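Local coordinates for uncharacterized protein (Bacteroides eggerthii, PDB 4FTD) that is of unknown function but joins an immunoglobulin-like domain to a six-bladed beta-propeller and may take part in carbohydrate metabolism, at residues E379-E382 against D383-K387; S333-A336 against G337-A341; P239-G242 against N243-D247. All coordinates share one frame; numbering follows the deposited sequence.

Contact 1 (E379-E382 against D383-K387); sequences ETIE and DALKK
A capping box opens helix 381-390, with Thr380 as N-cap and Asp383 three residues on exchanging bonds between side chain and backbone. Asp383 N reaches back to Thr380 OG1 at 3.1 Å, nearly straight. In return Thr380 N gives its hydrogen to Asp383 OD2 at 3.2 Å, meeting that oxygen on the anti side and 27° out of the carboxylate plane. The threonine hydroxyl lies between its own N and carbonyl carbon (chi1 65°), which turns OG1 in toward the first turn, where it also makes a weak bond to Asp383 OD2. The box thus gives the Asp383 amide a side-chain acceptor at the start of the helix, and a carboxylate at this helix end would probably be stabilised in its charged form by the dipole. Regular helical bonding follows at once, with Ala384 N on Thr380 O at 2.9 Å and Leu385 N on Ile381 O.

Glu382 and Lys386, one turn apart, run side by side in the same direction, and Lys386 NZ closes a salt bridge at 2.7 Å on the anti lone pair of Glu382 OE2. On the inward face Ile381 CG1 packs against Leu385 CD1 at 4.3 Å. These two side chains seat the helix on Leu322 of strand 318-323 and on Leu375, while Leu385 and Lys386 also touch Tyr331 of strand 329-332.

Contact 2 (S333-A336 against G337-A341); sequences SKIA and GEAVA
Ala336 and Ala339 close a type I' beta turn: Ala339 N donates to Ala336 O at 3.2 Å, with an N-H...O angle of 155°. The amide stands well above the carbonyl plane, 60° out of it, rather than on a lone pair. Ala339 CB lies 3.3 Å from the same Ala336 O, and beside this bond Ile335 CG2 comes within 4.5 Å of Ala339 CB, a light apolar touch.

The two central residues, Gly337 and Glu338, both have positive phi. At Gly337 a side chain would run into Ala336 O; Glu338 holds a positive phi with a side chain, and its carboxylate is tied down beyond the turn, OE2 to Ser364 OG and OE1 to Gln360 N. On the approach, Ser333 OG accepts from Ile335 N at 3.1 Å, an ST turn that bends the chain as it leaves strand 329-332; the hydroxyl also bonds to Val320 O. Farther out, Ile335 lies on Phe388 of helix 381-390 and on Leu353, and Ala339 on Val355.

The turn thus has one tilted hydrogen bond across it, and the positive phi angles of Gly337 and Glu338 define its type I' form; the Ser364 and Gln360 bonds fix the carboxylate and so probably anchor Glu338.

Contact 3 (P239-G242 against N243-D247); sequences PGAG and NRHGD
This is a close backbone-to-ring contact within the irregular connection between strands 228-233 and 250-253, where the chain passes from one four-stranded sheet to the next. The imidazole of His245 folds back on Gly242, so that CE1 lies 3.2 Å from Gly242 O, with the oxygen at the ring edge and near its plane. That is the approach expected of a polarised C-H toward a carbonyl. A chi1 of -60° puts the ring anti to the histidine's own carbonyl carbon, and from there it extends back over the preceding residues, bringing CE1 to 4.2 Å from Ala241 CB.

Glu270 completes the clasp: its OE2 accepts from Gly242 N and is also bonded to His245 NE2, so one carboxylate oxygen holds both sides of the contact. With an alanine here in place of His245, Glu270 would probably lose its ring partner and a gap would open beside Ala241 and Leu272. On another side, a water spans Ala241 O and Asn243 OD1, weakly, at 3.4 Å to each.

Farther along, Arg244 grips Asp247 side-on. Its NE meets OD2 at 3.0 Å and its NH2 meets the syn lone pair of OD1 at 2.9 Å, with the carboxylate carbon in the guanidinium plane at its edge. Asn266 ND2 adds a second partner for Asp247 OD2. This two-pronged salt bridge ties Arg244 to Asp247 across the intervening His245 and Gly246, and the whole makes an ordered connection between successive blades of a beta-propeller.

How the contacts relate
Contacts 1 and 2 are neighbours: Leu385 CD2 lies 4.1 Å from Ser333 CB, so helix 381-390 packs directly on the chain leaving strand 329-332, and their centres are 16 Å apart. Phe388, about two turns beyond the capped end, extends this packing to Ile335. Contact 3 stands apart, its nearest atoms about 10 Å from contact 2 and about 24 Å from contact 1. Along the chain the order is contact 3, contact 2, contact 1. Contacts 2 and 3 both lie in connections that carry the chain from one propeller sheet to another, whereas contact 1 starts a helix inserted between strands 369-374 and 398-401 of the same sheet.

Contact 1 (E379-E382 against D383-K387)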
ATOM      1  N   GLU A 379      -8.927   8.606 -13.883  1.00 73.51           N
ATOM      2  CA  GLU A 379      -9.670   9.558 -13.048  1.00 76.67           C
ATOM      3  C   GLU A 379     -10.297   8.862 -11.848  1.00 71.96           C
ATOM      4  O   GLU A 379     -10.046   9.231 -10.710  1.00 72.27           O
ATOM      5  CB  GLU A 379     -10.769  10.251 -13.870  1.00 85.68           C
ATOM      6  CG  GLU A 379     -11.407  11.448 -13.180  1.00 99.59           C
ATOM      7  CD  GLU A 379     -10.568  12.705 -13.323  1.00119.19           C
ATOM      8  OE1 GLU A 379     -10.606  13.325 -14.410  1.00122.22           O
ATOM      9  OE2 GLU A 379      -9.886  13.083 -12.349  1.00125.54           O
ATOM     10  N   THR A 380     -11.108   7.854 -12.123  1.00 66.89           N
ATOM     11  CA  THR A 380     -11.827   7.116 -11.100  1.00 64.12           C
ATOM     12  C   THR A 380     -11.156   5.752 -10.891  1.00 63.65           C
ATOM     13  O   THR A 380     -10.281   5.336 -11.670  1.00 63.18           O
ATOM     14  CB  THR A 380     -13.264   6.907 -11.545  1.00 63.11           C
ATOM     15  OG1 THR A 380     -13.268   6.061 -12.703  1.00 72.12           O
ATOM     16  CG2 THR A 380     -13.916   8.264 -11.917  1.00 69.80           C
ATOM     17  N   ILE A 381     -11.577   5.034  -9.858  1.00 60.33           N
ATOM     18  CA  ILE A 381     -11.004   3.723  -9.610  1.00 57.40           C
ATOM     19  C   ILE A 381     -11.324   2.781 -10.800  1.00 56.68           C
ATOM     20  O   ILE A 381     -10.467   1.978 -11.195  1.00 58.15           O
ATOM     21  CB  ILE A 381     -11.423   3.146  -8.223  1.00 60.32           C
ATOM     22  CG1 ILE A 381     -10.662   1.839  -7.936  1.00 59.60           C
ATOM     23  CG2 ILE A 381     -12.945   2.979  -8.123  1.00 57.12           C
ATOM     24  CD1 ILE A 381      -9.156   1.997  -7.871  1.00 53.70           C
ATOM     25  N   GLU A 382     -12.520   2.903 -11.384  1.00 61.19           N
ATOM     26  CA  GLU A 382     -12.884   2.100 -12.562  1.00 61.45           C
ATOM     27  C   GLU A 382     -11.963   2.408 -13.754  1.00 62.47           C
ATOM     28  O   GLU A 382     -11.514   1.495 -14.439  1.00 65.05           O
ATOM     29  CB  GLU A 382     -14.346   2.295 -12.967  1.00 64.99           C
ATOM     30  CG  GLU A 382     -14.724   1.441 -14.181  1.00 71.55           C
ATOM     31  CD  GLU A 382     -16.203   1.384 -14.495  1.00 70.80           C
ATOM     32  OE1 GLU A 382     -17.028   1.554 -13.586  1.00 82.41           O
ATOM     33  OE2 GLU A 382     -16.539   1.121 -15.670  1.00 83.17           O
ATOM     34  N   ASP A 383     -11.690   3.686 -13.988  1.00 60.51           N
ATOM     35  CA  ASP A 383     -10.730   4.086 -15.032  1.00 67.34           C
ATOM     36  C   ASP A 383      -9.351   3.501 -14.737  1.00 64.04           C
ATOM     37  O   ASP A 383      -8.676   2.994 -15.633  1.00 64.92           O
ATOM     38  CB  ASP A 383     -10.587   5.615 -15.125  1.00 74.04           C
ATOM     39  CG  ASP A 383     -11.858   6.315 -15.589  1.00 80.38           C
ATOM     40  OD1 ASP A 383     -12.581   5.764 -16.445  1.00 93.82           O
ATOM     41  OD2 ASP A 383     -12.124   7.438 -15.104  1.00 90.47           O
ATOM     42  N   ALA A 384      -8.936   3.561 -13.473  1.00 65.19           N
ATOM     43  CA  ALA A 384      -7.606   3.078 -13.094  1.00 62.32           C
ATOM     44  C   ALA A 384      -7.484   1.562 -13.334  1.00 61.57           C
ATOM     45  O   ALA A 384      -6.491   1.107 -13.901  1.00 64.09           O
ATOM     46  CB  ALA A 384      -7.281   3.462 -11.660  1.00 56.23           C
ATOM     47  N   LEU A 385      -8.514   0.797 -12.963  1.00 59.18           N
ATOM     48  CA  LEU A 385      -8.521  -0.658 -13.183  1.00 60.20           C
ATOM     49  C   LEU A 385      -8.520  -0.976 -14.692  1.00 59.76           C
ATOM     50  O   LEU A 385      -7.822  -1.874 -15.116  1.00 61.23           O
ATOM     51  CB  LEU A 385      -9.698  -1.329 -12.476  1.00 55.12           C
ATOM     52  CG  LEU A 385      -9.660  -1.277 -10.940  1.00 55.51           C
ATOM     53  CD1 LEU A 385     -10.996  -1.660 -10.334  1.00 53.17           C
ATOM     54  CD2 LEU A 385      -8.554  -2.173 -10.416  1.00 53.76           C
ATOM     55  N   LYS A 386      -9.295  -0.238 -15.485  1.00 63.58           N
ATOM     56  CA  LYS A 386      -9.290  -0.393 -16.946  1.00 70.65           C
ATOM     57  C   LYS A 386      -7.912  -0.136 -17.527  1.00 71.15           C
ATOM     58  O   LYS A 386      -7.420  -0.946 -18.324  1.00 69.35           O
ATOM     59  CB  LYS A 386     -10.326   0.514 -17.635  1.00 72.53           C
ATOM     60  CG  LYS A 386     -11.744  -0.018 -17.533  1.00 79.02           C
ATOM     61  CD  LYS A 386     -12.803   0.903 -18.129  1.00 83.93           C
ATOM     62  CE  LYS A 386     -14.191   0.309 -17.910  1.00 83.37           C
ATOM     63  NZ  LYS A 386     -15.264   1.315 -18.060  1.00 86.69           N
ATOM     64  N   LYS A 387      -7.284   0.968 -17.111  1.00 73.80           N
ATOM     65  CA  LYS A 387      -5.969   1.341 -17.656  1.00 74.36           C
ATOM     66  C   LYS A 387      -4.922   0.310 -17.278  1.00 69.78           C
ATOM     67  O   LYS A 387      -4.111  -0.046 -18.112  1.00 66.98           O
ATOM     68  CB  LYS A 387      -5.563   2.766 -17.270  1.00 73.30           C
ATOM     69  CG  LYS A 387      -6.396   3.826 -17.999  1.00 80.08           C
ATOM     70  CD  LYS A 387      -5.818   5.240 -17.919  1.00 89.87           C
ATOM     71  CE  LYS A 387      -6.507   6.211 -18.887  1.00 93.76           C
ATOM     72  NZ  LYS A 387      -7.898   6.525 -18.441  1.00 96.29           N
TER

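Contact 2 (S333-A336 against G337-A341)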
ATOM      1  N   SER A 333     -11.426  -6.817 -12.857  1.00 56.62           N
ATOM      2  CA  SER A 333     -10.057  -6.563 -13.343  1.00 58.01           C
ATOM      3  C   SER A 333      -9.299  -7.866 -13.573  1.00 60.59           C
ATOM      4  O   SER A 333      -9.824  -8.968 -13.337  1.00 61.82           O
ATOM      5  CB  SER A 333      -9.281  -5.681 -12.358  1.00 55.05           C
ATOM      6  OG  SER A 333      -8.745  -6.435 -11.280  1.00 55.63           O
ATOM      7  N   LYS A 334      -8.049  -7.727 -14.001  1.00 60.38           N
ATOM      8  CA  LYS A 334      -7.155  -8.867 -14.217  1.00 61.06           C
ATOM      9  C   LYS A 334      -6.278  -9.168 -13.000  1.00 63.71           C
ATOM     10  O   LYS A 334      -5.531 -10.127 -13.041  1.00 61.79           O
ATOM     11  CB  LYS A 334      -6.256  -8.626 -15.441  1.00 62.08           C
ATOM     12  CG  LYS A 334      -7.017  -8.568 -16.737  1.00 72.15           C
ATOM     13  CD  LYS A 334      -6.124  -8.064 -17.874  1.00 78.53           C
ATOM     14  CE  LYS A 334      -6.791  -8.170 -19.236  1.00 84.20           C
ATOM     15  NZ  LYS A 334      -5.958  -7.476 -20.257  1.00 84.44           N
ATOM     16  N   ILE A 335      -6.361  -8.369 -11.931  1.00 55.15           N
ATOM     17  CA  ILE A 335      -5.579  -8.625 -10.710  1.00 53.55           C
ATOM     18  C   ILE A 335      -6.202  -9.833  -9.983  1.00 52.35           C
ATOM     19  O   ILE A 335      -7.296  -9.737  -9.477  1.00 53.82           O
ATOM     20  CB  ILE A 335      -5.500  -7.372  -9.821  1.00 52.55           C
ATOM     21  CG1 ILE A 335      -4.754  -6.262 -10.591  1.00 56.39           C
ATOM     22  CG2 ILE A 335      -4.774  -7.679  -8.508  1.00 51.59           C
ATOM     23  CD1 ILE A 335      -4.866  -4.879 -10.005  1.00 50.47           C
ATOM     24  N   ALA A 336      -5.485 -10.960  -9.975  1.00 53.85           N
ATOM     25  CA  ALA A 336      -5.966 -12.250  -9.463  1.00 54.11           C
ATOM     26  C   ALA A 336      -4.830 -12.885  -8.664  1.00 51.48           C
ATOM     27  O   ALA A 336      -4.304 -12.245  -7.769  1.00 47.30           O
ATOM     28  CB  ALA A 336      -6.409 -13.155 -10.621  1.00 47.59           C
ATOM     29  N   GLY A 337      -4.447 -14.122  -8.953  1.00 48.50           N
ATOM     30  CA  GLY A 337      -3.382 -14.806  -8.178  1.00 53.43           C
ATOM     31  C   GLY A 337      -3.672 -15.020  -6.682  1.00 48.03           C
ATOM     32  O   GLY A 337      -2.735 -15.111  -5.859  1.00 49.15           O
ATOM     33  N   GLU A 338      -4.966 -15.130  -6.348  1.00 44.28           N
ATOM     34  CA  GLU A 338      -5.491 -15.303  -5.000  1.00 43.80           C
ATOM     35  C   GLU A 338      -5.280 -14.070  -4.104  1.00 44.02           C
ATOM     36  O   GLU A 338      -5.212 -14.219  -2.878  1.00 41.41           O
ATOM     37  CB  GLU A 338      -4.937 -16.565  -4.298  1.00 48.16           C
ATOM     38  CG  GLU A 338      -5.035 -17.849  -5.146  1.00 49.75           C
ATOM     39  CD  GLU A 338      -4.729 -19.105  -4.335  1.00 51.54           C
ATOM     40  OE1 GLU A 338      -4.713 -19.065  -3.077  1.00 46.88           O
ATOM     41  OE2 GLU A 338      -4.492 -20.146  -4.967  1.00 47.58           O
ATOM     42  N   ALA A 339      -5.186 -12.884  -4.733  1.00 44.10           N
ATOM     43  CA  ALA A 339      -5.154 -11.603  -4.051  1.00 44.50           C
ATOM     44  C   ALA A 339      -6.466 -11.448  -3.286  1.00 51.58           C
ATOM     45  O   ALA A 339      -7.561 -11.584  -3.827  1.00 42.36           O
ATOM     46  CB  ALA A 339      -4.975 -10.450  -5.023  1.00 46.26           C
ATOM     47  N   VAL A 340      -6.315 -11.214  -2.001  1.00 40.65           N
ATOM     48  CA  VAL A 340      -7.402 -10.967  -1.082  1.00 41.24           C
ATOM     49  C   VAL A 340      -7.069  -9.692  -0.279  1.00 40.41           C
ATOM     50  O   VAL A 340      -6.030  -9.060  -0.477  1.00 40.24           O
ATOM     51  CB  VAL A 340      -7.707 -12.200  -0.157  1.00 39.49           C
ATOM     52  CG1 VAL A 340      -8.118 -13.422  -1.009  1.00 40.55           C
ATOM     53  CG2 VAL A 340      -6.549 -12.561   0.764  1.00 37.56           C
ATOM     54  N   ALA A 341      -8.016  -9.268   0.543  1.00 38.61           N
ATOM     55  CA  ALA A 341      -7.928  -8.015   1.307  1.00 44.71           C
ATOM     56  C   ALA A 341      -7.505  -6.773   0.455  1.00 46.09           C
ATOM     57  O   ALA A 341      -6.591  -6.068   0.819  1.00 40.96           O
ATOM     58  CB  ALA A 341      -7.002  -8.218   2.507  1.00 34.58           C
TER

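Contact 3 (P239-G242 against N243-D247)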
ATOM      1  N   PRO A 239     -33.443 -13.899   7.246  1.00 53.32           N
ATOM      2  CA  PRO A 239     -33.859 -14.654   6.039  1.00 51.96           C
ATOM      3  C   PRO A 239     -32.768 -14.678   4.952  1.00 52.10           C
ATOM      4  O   PRO A 239     -32.188 -13.649   4.660  1.00 52.65           O
ATOM      5  CB  PRO A 239     -35.089 -13.865   5.535  1.00 57.74           C
ATOM      6  CG  PRO A 239     -35.610 -13.187   6.764  1.00 56.56           C
ATOM      7  CD  PRO A 239     -34.368 -12.791   7.531  1.00 55.60           C
ATOM      8  N   GLY A 240     -32.482 -15.852   4.396  1.00 57.24           N
ATOM      9  CA  GLY A 240     -31.471 -16.003   3.331  1.00 58.59           C
ATOM     10  C   GLY A 240     -30.033 -16.212   3.805  1.00 54.17           C
ATOM     11  O   GLY A 240     -29.137 -16.485   3.000  1.00 53.87           O
ATOM     12  N   ALA A 241     -29.766 -16.091   5.105  1.00 48.74           N
ATOM     13  CA  ALA A 241     -28.392 -16.252   5.567  1.00 46.27           C
ATOM     14  C   ALA A 241     -27.994 -17.708   5.441  1.00 50.59           C
ATOM     15  O   ALA A 241     -28.837 -18.574   5.524  1.00 50.11           O
ATOM     16  CB  ALA A 241     -28.212 -15.780   7.022  1.00 41.26           C
ATOM     17  N   GLY A 242     -26.698 -17.961   5.274  1.00 51.87           N
ATOM     18  CA  GLY A 242     -26.158 -19.310   5.278  1.00 53.90           C
ATOM     19  C   GLY A 242     -25.868 -19.839   6.672  1.00 44.66           C
ATOM     20  O   GLY A 242     -26.289 -19.278   7.712  1.00 52.45           O
ATOM     21  N   ASN A 243     -25.105 -20.914   6.704  1.00 46.86           N
ATOM     22  CA  ASN A 243     -24.878 -21.679   7.925  1.00 48.21           C
ATOM     23  C   ASN A 243     -23.850 -21.140   8.859  1.00 45.06           C
ATOM     24  O   ASN A 243     -24.104 -21.014  10.063  1.00 47.06           O
ATOM     25  CB  ASN A 243     -24.533 -23.139   7.588  1.00 45.31           C
ATOM     26  CG  ASN A 243     -25.736 -23.886   7.089  1.00 64.48           C
ATOM     27  OD1 ASN A 243     -26.808 -23.776   7.673  1.00 63.11           O
ATOM     28  ND2 ASN A 243     -25.585 -24.623   5.989  1.00 54.24           N
ATOM     29  N   ARG A 244     -22.680 -20.854   8.306  1.00 39.14           N
ATOM     30  CA  ARG A 244     -21.523 -20.505   9.118  1.00 38.05           C
ATOM     31  C   ARG A 244     -20.926 -19.154   8.726  1.00 35.33           C
ATOM     32  O   ARG A 244     -20.613 -18.957   7.551  1.00 41.43           O
ATOM     33  CB  ARG A 244     -20.513 -21.640   9.011  1.00 41.71           C
ATOM     34  CG  ARG A 244     -19.112 -21.289   9.499  1.00 40.33           C
ATOM     35  CD  ARG A 244     -18.274 -22.565   9.620  1.00 41.83           C
ATOM     36  NE  ARG A 244     -16.850 -22.256   9.623  1.00 38.12           N
ATOM     37  CZ  ARG A 244     -15.906 -23.016  10.196  1.00 41.07           C
ATOM     38  NH1 ARG A 244     -16.205 -24.166  10.793  1.00 41.43           N
ATOM     39  NH2 ARG A 244     -14.655 -22.658  10.116  1.00 40.84           N
ATOM     40  N   HIS A 245     -20.749 -18.244   9.707  1.00 36.31           N
ATOM     41  CA  HIS A 245     -20.179 -16.884   9.489  1.00 36.22           C
ATOM     42  C   HIS A 245     -19.062 -16.584  10.439  1.00 38.80           C
ATOM     43  O   HIS A 245     -19.036 -17.109  11.547  1.00 35.43           O
ATOM     44  CB  HIS A 245     -21.257 -15.852   9.686  1.00 38.74           C
ATOM     45  CG  HIS A 245     -22.389 -16.029   8.738  1.00 38.13           C
ATOM     46  ND1 HIS A 245     -23.464 -16.859   9.012  1.00 36.97           N
ATOM     47  CD2 HIS A 245     -22.598 -15.505   7.504  1.00 38.72           C
ATOM     48  CE1 HIS A 245     -24.294 -16.811   7.984  1.00 41.74           C
ATOM     49  NE2 HIS A 245     -23.789 -16.010   7.054  1.00 40.27           N
ATOM     50  N   GLY A 246     -18.130 -15.754   9.998  1.00 37.41           N
ATOM     51  CA  GLY A 246     -16.999 -15.368  10.833  1.00 41.82           C
ATOM     52  C   GLY A 246     -15.675 -15.911  10.389  1.00 40.18           C
ATOM     53  O   GLY A 246     -14.672 -15.642  11.029  1.00 34.89           O
ATOM     54  N   ASP A 247     -15.636 -16.710   9.321  1.00 34.28           N
ATOM     55  CA  ASP A 247     -14.348 -17.153   8.816  1.00 36.42           C
ATOM     56  C   ASP A 247     -13.498 -16.005   8.264  1.00 34.18           C
ATOM     57  O   ASP A 247     -12.311 -16.091   8.299  1.00 40.29           O
ATOM     58  CB  ASP A 247     -14.531 -18.156   7.668  1.00 35.12           C
ATOM     59  CG  ASP A 247     -14.902 -19.538   8.185  1.00 46.18           C
ATOM     60  OD1 ASP A 247     -14.048 -20.119   8.905  1.00 37.53           O
ATOM     61  OD2 ASP A 247     -15.986 -20.045   7.855  1.00 40.59           O
TER
HETATM   62  O   HOH W   1     -28.774 -22.006   5.592  1.00 71.16           O